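Local atomic coordinates of protein male-specific lethal-3 (Drosophila melanogaster, PDB entry 3M9Q), a protein that reads methylated histone H3 through its chromodomain, as part of the male-specific lethal acetyltransferase complex that raises transcription of the male X chromosome. Residues 30-33 / 34-37; 66-69 / 70-74; 82-86 / 87-91. The protein carries 1 engineered substitution. One frame throughout, in Å; residues are numbered along the deposited sequence.

All three interactions are local, lie at the surface of the one chromodomain and contain no buried residue, but they serve different joints of the fold. Interaction 1 turns the chain between strands 25-29 and 39-51 through a carboxylate and its polar partners. In interaction 2, between strands 57-65 and 74-76, W68 and R69 pack on Y72 of a short 3-10 turn. Interaction 3 starts the helix 86-100 after strand 81-83, combining a helix cap, a salt bridge and a small leucine contact. The first two loops meet where P31 CG packs on R74 NH1 at 3.6 Å; interaction 3 touches neither, its centre lying about 18 Å from that of interaction 1.

Interaction 1: residues 30-33 / 34-37; sequences EPDK and SKAR
D32 gathers the polar contacts here, its carboxylate held by both S34 and K35. OD1 of D32 takes two hydrogen bonds from the same residue and on the same face of the carboxylate, one from S34 N at 3.0 Å and a shorter one from S34 OG at 2.7 Å. Each donor stands above the carboxylate plane. With CG of D32 anti to the backbone N (chi1 -176°), the carboxylate turns toward the following backbone, within reach of S34 N, and the bond to S34 N makes an Asx turn.

The salt bridge uses the other oxygen: K35 NZ meets D32 OD2 at 2.8 Å, again from above the plane. K35 CG already lies 3.6 Å from D32 CG, and the bends at chi2 (-58°) and chi4 then carry NZ back to OD2. The ammonium also donates to S34 OG, so that hydroxyl passes on the chain of bonds to D32 OD1.

In the backbone, K35 N bonds to D32 O at 3.2 Å and closes a type I beta turn over residues 32-35. This turn lies in the loop that leads from strand 25-29 into strand 39-51 of the chromodomain's antiparallel sheet; E30 and V38 pair by backbone bonds at the base of the loop, and R37 makes a cation-pi contact with Y29. Water 1 bridges the turn, donating to D32 O and to K35 O.

The apolar part is small, E30 CG lying against K35 CB at 4.1 Å. Beyond it the E30 carboxylate curls back on its own segment, where OE2 receives D32 N at 3.0 Å on its anti lone pair, while OE1 is hydrogen-bonded to the hydroxyl of Y40.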
loop_
_atom_site.group_PDB
_atom_site.type_symbol
_atom_site.label_atom_id
_atom_site.label_comp_id
_atom_site.label_asym_id
_atom_site.label_seq_id
_atom_site.Cartn_x
_atom_site.Cartn_y
_atom_site.Cartn_z
ATOM N N GLU A 30 -0.438 0.525 7.759
ATOM C CA GLU A 30 0.451 -0.147 8.712
ATOM C C GLU A 30 0.147 -1.648 8.777
ATOM O O GLU A 30 -0.993 -2.024 9.015
ATOM C CB GLU A 30 0.249 0.472 10.108
ATOM C CG GLU A 30 0.814 -0.322 11.266
ATOM C CD GLU A 30 2.302 -0.342 11.246
ATOM O OE1 GLU A 30 2.882 0.763 11.459
ATOM O OE2 GLU A 30 2.893 -1.419 11.037
ATOM N N PRO A 31 1.161 -2.510 8.580
ATOM C CA PRO A 31 0.889 -3.949 8.587
ATOM C C PRO A 31 0.766 -4.578 9.981
ATOM O O PRO A 31 0.194 -5.648 10.125
ATOM C CB PRO A 31 2.108 -4.532 7.852
ATOM C CG PRO A 31 3.190 -3.585 8.122
ATOM C CD PRO A 31 2.535 -2.227 8.119
ATOM N N ASP A 32 1.325 -3.931 10.988
ATOM C CA ASP A 32 1.275 -4.441 12.366
ATOM C C ASP A 32 -0.135 -4.274 12.941
ATOM O O ASP A 32 -0.598 -3.168 13.186
ATOM C CB ASP A 32 2.313 -3.691 13.202
ATOM C CG ASP A 32 2.425 -4.196 14.617
ATOM O OD1 ASP A 32 1.582 -5.005 15.057
ATOM O OD2 ASP A 32 3.388 -3.777 15.295
ATOM N N LYS A 33 -0.807 -5.403 13.140
ATOM C CA LYS A 33 -2.212 -5.410 13.596
ATOM C C LYS A 33 -2.383 -5.061 15.068
ATOM O O LYS A 33 -3.507 -4.920 15.549
ATOM C CB LYS A 33 -2.882 -6.753 13.277
ATOM C CG LYS A 33 -3.017 -7.011 11.783
ATOM C CD LYS A 33 -3.752 -8.318 11.497
ATOM C CE LYS A 33 -3.966 -8.556 10.009
ATOM N NZ LYS A 33 -2.709 -8.939 9.314
ATOM N N SER A 34 -1.277 -4.898 15.784
ATOM C CA SER A 34 -1.336 -4.476 17.188
ATOM C C SER A 34 -1.394 -2.957 17.316
ATOM O O SER A 34 -1.596 -2.428 18.406
ATOM C CB SER A 34 -0.141 -5.019 17.991
ATOM O OG SER A 34 1.073 -4.356 17.629
ATOM N N LYS A 35 -1.220 -2.276 16.195
ATOM C CA LYS A 35 -1.128 -0.816 16.194
ATOM C C LYS A 35 -2.416 -0.154 15.747
ATOM O O LYS A 35 -3.124 -0.661 14.888
ATOM C CB LYS A 35 0.021 -0.361 15.286
ATOM C CG LYS A 35 1.369 -0.906 15.697
ATOM C CD LYS A 35 1.737 -0.516 17.123
ATOM C CE LYS A 35 3.140 -0.977 17.507
ATOM N NZ LYS A 35 3.232 -2.444 17.756
ATOM N N ALA A 36 -2.707 0.997 16.331
ATOM C CA ALA A 36 -3.775 1.853 15.798
ATOM C C ALA A 36 -3.514 2.063 14.307
ATOM O O ALA A 36 -2.379 2.281 13.876
ATOM C CB ALA A 36 -3.822 3.183 16.535
ATOM N N ARG A 37 -4.562 1.974 13.502
ATOM C CA ARG A 37 -4.394 2.013 12.045
ATOM C C ARG A 37 -3.899 3.373 11.596
ATOM O O ARG A 37 -4.412 4.406 12.003
ATOM C CB ARG A 37 -5.688 1.623 11.322
ATOM C CG ARG A 37 -5.934 0.124 11.407
ATOM C CD ARG A 37 -7.291 -0.342 10.901
ATOM N NE ARG A 37 -7.441 -0.397 9.446
ATOM C CZ ARG A 37 -6.629 -1.012 8.588
ATOM N NH1 ARG A 37 -6.940 -0.992 7.301
ATOM N NH2 ARG A 37 -5.510 -1.610 8.984
HETATM O O HOH W 1 -2.739 -1.578 12.354
#

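Interaction 2: residues 66-69 / 70-74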
loop_
_atom_site.group_PDB
_atom_site.type_symbol
_atom_site.label_atom_id
_atom_site.label_comp_id
_atom_site.label_asym_id
_atom_site.label_seq_id
_atom_site.Cartn_x
_atom_site.Cartn_y
_atom_site.Cartn_z
ATOM N N GLN A 66 8.125 6.827 1.758
ATOM C CA GLN A 66 8.732 8.134 1.522
ATOM C C GLN A 66 9.378 8.660 2.805
ATOM O O GLN A 66 8.765 8.676 3.875
ATOM C CB GLN A 66 7.691 9.142 1.021
ATOM C CG GLN A 66 7.020 8.809 -0.310
ATOM C CD GLN A 66 7.963 8.877 -1.489
ATOM O OE1 GLN A 66 8.942 8.133 -1.573
ATOM N NE2 GLN A 66 7.660 9.762 -2.425
ATOM N N GLY A 67 10.641 9.046 2.684
ATOM C CA GLY A 67 11.400 9.618 3.789
ATOM C C GLY A 67 12.167 8.583 4.572
ATOM O O GLY A 67 12.855 8.906 5.546
ATOM N N TRP A 68 12.053 7.336 4.145
ATOM C CA TRP A 68 12.800 6.228 4.758
ATOM C C TRP A 68 13.837 5.663 3.805
ATOM O O TRP A 68 13.715 5.766 2.589
ATOM C CB TRP A 68 11.846 5.131 5.214
ATOM C CG TRP A 68 10.941 5.619 6.279
ATOM C CD1 TRP A 68 9.682 6.126 6.126
ATOM C CD2 TRP A 68 11.239 5.692 7.675
ATOM N NE1 TRP A 68 9.173 6.486 7.349
ATOM C CE2 TRP A 68 10.110 6.231 8.316
ATOM C CE3 TRP A 68 12.347 5.333 8.449
ATOM C CZ2 TRP A 68 10.060 6.429 9.694
ATOM C CZ3 TRP A 68 12.295 5.533 9.817
ATOM C CH2 TRP A 68 11.159 6.074 10.423
ATOM N N ARG A 69 14.880 5.070 4.363
ATOM C CA ARG A 69 15.919 4.457 3.520
ATOM C C ARG A 69 15.376 3.205 2.821
ATOM O O ARG A 69 14.374 2.631 3.254
ATOM C CB ARG A 69 17.191 4.166 4.311
ATOM C CG ARG A 69 17.059 3.104 5.348
ATOM C CD ARG A 69 18.385 2.884 6.043
ATOM N NE ARG A 69 18.277 1.815 7.022
ATOM C CZ ARG A 69 18.139 2.009 8.327
ATOM N NH1 ARG A 69 18.112 3.239 8.820
ATOM N NH2 ARG A 69 18.042 0.968 9.142
ATOM N N PRO A 70 16.013 2.810 1.708
ATOM C CA PRO A 70 15.495 1.716 0.892
ATOM C C PRO A 70 15.411 0.363 1.594
ATOM O O PRO A 70 14.702 -0.525 1.128
ATOM C CB PRO A 70 16.496 1.638 -0.265
ATOM C CG PRO A 70 17.048 2.990 -0.381
ATOM C CD PRO A 70 17.101 3.532 1.021
ATOM N N SER A 71 16.141 0.186 2.683
ATOM C CA SER A 71 16.129 -1.115 3.357
ATOM C C SER A 71 14.724 -1.434 3.874
ATOM O O SER A 71 14.398 -2.584 4.168
ATOM C CB SER A 71 17.153 -1.171 4.491
ATOM O OG SER A 71 16.867 -0.209 5.484
ATOM N N TYR A 72 13.894 -0.403 3.959
ATOM C CA TYR A 72 12.521 -0.544 4.475
ATOM C C TYR A 72 11.516 -0.917 3.388
ATOM O O TYR A 72 10.342 -1.162 3.663
ATOM C CB TYR A 72 12.057 0.747 5.153
ATOM C CG TYR A 72 12.751 1.056 6.459
ATOM C CD1 TYR A 72 12.278 0.548 7.660
ATOM C CD2 TYR A 72 13.869 1.879 6.493
ATOM C CE1 TYR A 72 12.913 0.845 8.862
ATOM C CE2 TYR A 72 14.504 2.179 7.681
ATOM C CZ TYR A 72 14.025 1.659 8.859
ATOM O OH TYR A 72 14.666 1.968 10.039
ATOM N N ASP A 73 11.986 -0.952 2.151
ATOM C CA ASP A 73 11.117 -1.264 1.001
ATOM C C ASP A 73 10.502 -2.656 1.183
ATOM O O ASP A 73 11.170 -3.590 1.626
ATOM C CB ASP A 73 11.884 -1.214 -0.330
ATOM C CG ASP A 73 12.409 0.180 -0.692
ATOM O OD1 ASP A 73 12.068 1.174 -0.018
ATOM O OD2 ASP A 73 13.178 0.267 -1.676
ATOM N N ARG A 74 9.229 -2.780 0.813
ATOM C CA ARG A 74 8.431 -4.012 1.004
ATOM C C ARG A 74 7.476 -4.244 -0.166
ATOM O O ARG A 74 7.002 -3.296 -0.766
ATOM C CB ARG A 74 7.562 -3.896 2.277
ATOM C CG ARG A 74 8.279 -3.879 3.608
ATOM C CD ARG A 74 7.273 -3.674 4.738
ATOM N NE ARG A 74 5.938 -4.152 4.382
ATOM C CZ ARG A 74 4.809 -3.472 4.570
ATOM N NH1 ARG A 74 4.816 -2.274 5.140
ATOM N NH2 ARG A 74 3.660 -4.011 4.201
HETATM O O HOH W 2 11.308 2.424 2.329
#
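P70 follows directly on R69 and opens a single turn of 3-10 helix, residues 70-72, in the loop between strands 57-65 and 74-76 of the chromodomain. W68 and Y72, which pack together, are probably part of the aromatic cage along with F65, as in related methyllysine-reading chromodomains, where aromatic residues from this region help form the cage.

S71 comes next and turns its hydroxyl toward the R69 side chain. NE of R69 makes a weak, bent hydrogen bond to S71 OG at 2.9 Å. With chi1 at 68°, CG of R69 lies between its N and carbonyl carbon, and the extended chain from there runs beside S71 OG and the tyrosine ring.

Y72 carries most of the contact. Its backbone N bonds to R69 O at 3.2 Å, the first i to i+3 bond of the turn, and the same carbonyl oxygen lies at the edge of the tyrosine ring, near its plane. On one face of that ring stands W68: the indole presents its edge in a T-shaped pair, with planes at 60°. The centroids are 5.2 Å apart. CE3 of W68 approaches CE2 of Y72 to 3.9 Å. R69 touches the same ring with its aliphatic part, CG to CE2 of Y72 at 3.6 Å. The ring edge comes over the guanidinium, with CE2 above the centre of one face; the planes are 54° apart, so this is not a parallel stack.

D73 makes the next such bond, D73 N to P70 O at 2.9 Å. Its carboxylate is hydrogen-bonded to H64 through OD1, and water 2 donates to that same OD1 at 2.8 Å and to R69 O.

Interaction 3: residues 82-86 / 87-91; sequences LKDTE and ENRQL
With chi1 at 62°, T85 holds OG1 between its own N and carbonyl carbon, facing the first turn of the helix, and N88, with chi1 at -72°, sends its amide back toward the strand. T85 is the N-cap residue of helix 86-100, which follows strand 81-83 at the end of the chromodomain, and its torsion lets OG1 accept from N88 N at 3.1 Å; R89 N bonds to T85 O as the helical pattern begins.

N88 then ties the helix to the strand with its side chain. ND2 donates to K83 O at 2.9 Å, a nearly straight bond with the oxygen in the plane of the amide. The same ND2 packs at 3.7 Å against CB of L82, whose side chain crosses that of N88 at about a right angle. Farther along, L82 CD1 meets L91 CD2 at 4.1 Å, and both leucines continue onto Y29 and L39 of the sheet.

On another side, R89 grips D84 side-on, NE to OD1 and NH2 to OD2, at 2.9 Å each. The two flat groups are 26° apart but stepped, the nitrogens lying well above the carboxylate plane. Also in the first turn, E86 and Q90 join through a straight bond at 2.9 Å from Q90 NE2 to E86 OE2, which lies in the plane of the glutamine amide.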
loop_
_atom_site.group_PDB
_atom_site.type_symbol
_atom_site.label_atom_id
_atom_site.label_comp_id
_atom_site.label_asym_id
_atom_site.label_seq_id
_atom_site.Cartn_x
_atom_site.Cartn_y
_atom_site.Cartn_z
ATOM N N LEU A 82 -4.111 2.641 -0.802
ATOM C CA LEU A 82 -5.124 3.626 -1.169
ATOM C C LEU A 82 -4.570 4.622 -2.164
ATOM O O LEU A 82 -3.412 5.018 -2.088
ATOM C CB LEU A 82 -5.608 4.394 0.057
ATOM C CG LEU A 82 -6.382 3.621 1.125
ATOM C CD1 LEU A 82 -6.645 4.500 2.341
ATOM C CD2 LEU A 82 -7.687 3.054 0.576
ATOM N N LYS A 83 -5.435 5.052 -3.067
ATOM C CA LYS A 83 -5.122 6.144 -3.988
ATOM C C LYS A 83 -4.876 7.452 -3.237
ATOM O O LYS A 83 -5.469 7.707 -2.197
ATOM C CB LYS A 83 -6.261 6.328 -4.989
ATOM C CG LYS A 83 -6.431 5.177 -5.972
ATOM C CD LYS A 83 -5.350 5.191 -7.020
ATOM C CE LYS A 83 -5.433 4.003 -7.960
ATOM N NZ LYS A 83 -4.422 4.125 -9.039
ATOM N N ASP A 84 -3.999 8.269 -3.806
ATOM C CA ASP A 84 -3.537 9.527 -3.186
ATOM C C ASP A 84 -4.499 10.686 -3.432
ATOM O O ASP A 84 -4.114 11.759 -3.883
ATOM C CB ASP A 84 -2.154 9.868 -3.729
ATOM C CG ASP A 84 -1.456 10.954 -2.939
ATOM O OD1 ASP A 84 -1.816 11.164 -1.759
ATOM O OD2 ASP A 84 -0.546 11.584 -3.520
ATOM N N THR A 85 -5.766 10.445 -3.144
ATOM C CA THR A 85 -6.828 11.454 -3.261
ATOM C C THR A 85 -6.858 12.363 -2.041
ATOM O O THR A 85 -6.349 12.027 -0.981
ATOM C CB THR A 85 -8.198 10.784 -3.359
ATOM O OG1 THR A 85 -8.410 10.041 -2.153
ATOM C CG2 THR A 85 -8.293 9.863 -4.582
ATOM N N GLU A 86 -7.484 13.520 -2.185
ATOM C CA GLU A 86 -7.632 14.446 -1.066
ATOM C C GLU A 86 -8.324 13.760 0.108
ATOM O O GLU A 86 -7.943 13.936 1.269
ATOM C CB GLU A 86 -8.399 15.709 -1.493
ATOM C CG GLU A 86 -8.928 16.572 -0.336
ATOM C CD GLU A 86 -7.865 17.244 0.524
ATOM O OE1 GLU A 86 -6.658 17.090 0.259
ATOM O OE2 GLU A 86 -8.271 17.937 1.485
ATOM N N GLU A 87 -9.326 12.956 -0.204
ATOM C CA GLU A 87 -10.112 12.304 0.840
ATOM C C GLU A 87 -9.238 11.326 1.631
ATOM O O GLU A 87 -9.309 11.256 2.859
ATOM C CB GLU A 87 -11.344 11.610 0.248
ATOM C CG GLU A 87 -12.401 12.600 -0.285
ATOM C CD GLU A 87 -11.878 13.514 -1.403
ATOM O OE1 GLU A 87 -11.273 13.005 -2.376
ATOM O OE2 GLU A 87 -12.082 14.753 -1.303
ATOM N N ASN A 88 -8.381 10.597 0.932
ATOM C CA ASN A 88 -7.496 9.644 1.611
ATOM C C ASN A 88 -6.351 10.342 2.340
ATOM O O ASN A 88 -5.898 9.880 3.383
ATOM C CB ASN A 88 -6.995 8.563 0.662
ATOM C CG ASN A 88 -8.093 7.588 0.288
ATOM O OD1 ASN A 88 -9.024 7.364 1.066
ATOM N ND2 ASN A 88 -7.994 7.008 -0.893
ATOM N N ARG A 89 -5.925 11.490 1.832
ATOM C CA ARG A 89 -4.958 12.321 2.553
ATOM C C ARG A 89 -5.526 12.802 3.878
ATOM O O ARG A 89 -4.837 12.852 4.904
ATOM C CB ARG A 89 -4.519 13.521 1.710
ATOM C CG ARG A 89 -3.630 13.151 0.542
ATOM C CD ARG A 89 -3.154 14.371 -0.206
ATOM N NE ARG A 89 -2.534 14.002 -1.470
ATOM C CZ ARG A 89 -1.809 14.814 -2.227
ATOM N NH1 ARG A 89 -1.584 16.067 -1.863
ATOM N NH2 ARG A 89 -1.299 14.366 -3.347
ATOM N N GLN A 90 -6.798 13.174 3.854
ATOM C CA GLN A 90 -7.481 13.604 5.074
ATOM C C GLN A 90 -7.630 12.433 6.037
ATOM O O GLN A 90 -7.426 12.576 7.234
ATOM C CB GLN A 90 -8.843 14.241 4.776
ATOM C CG GLN A 90 -8.737 15.609 4.095
ATOM C CD GLN A 90 -8.168 16.699 4.989
ATOM O OE1 GLN A 90 -8.037 16.534 6.207
ATOM N NE2 GLN A 90 -7.818 17.822 4.383
ATOM N N LEU A 91 -7.964 11.261 5.514
ATOM C CA LEU A 91 -8.068 10.054 6.348
ATOM C C LEU A 91 -6.736 9.790 7.040
ATOM O O LEU A 91 -6.679 9.514 8.239
ATOM C CB LEU A 91 -8.492 8.843 5.515
ATOM C CG LEU A 91 -8.518 7.498 6.244
ATOM C CD1 LEU A 91 -9.516 7.523 7.398
ATOM C CD2 LEU A 91 -8.850 6.379 5.274
#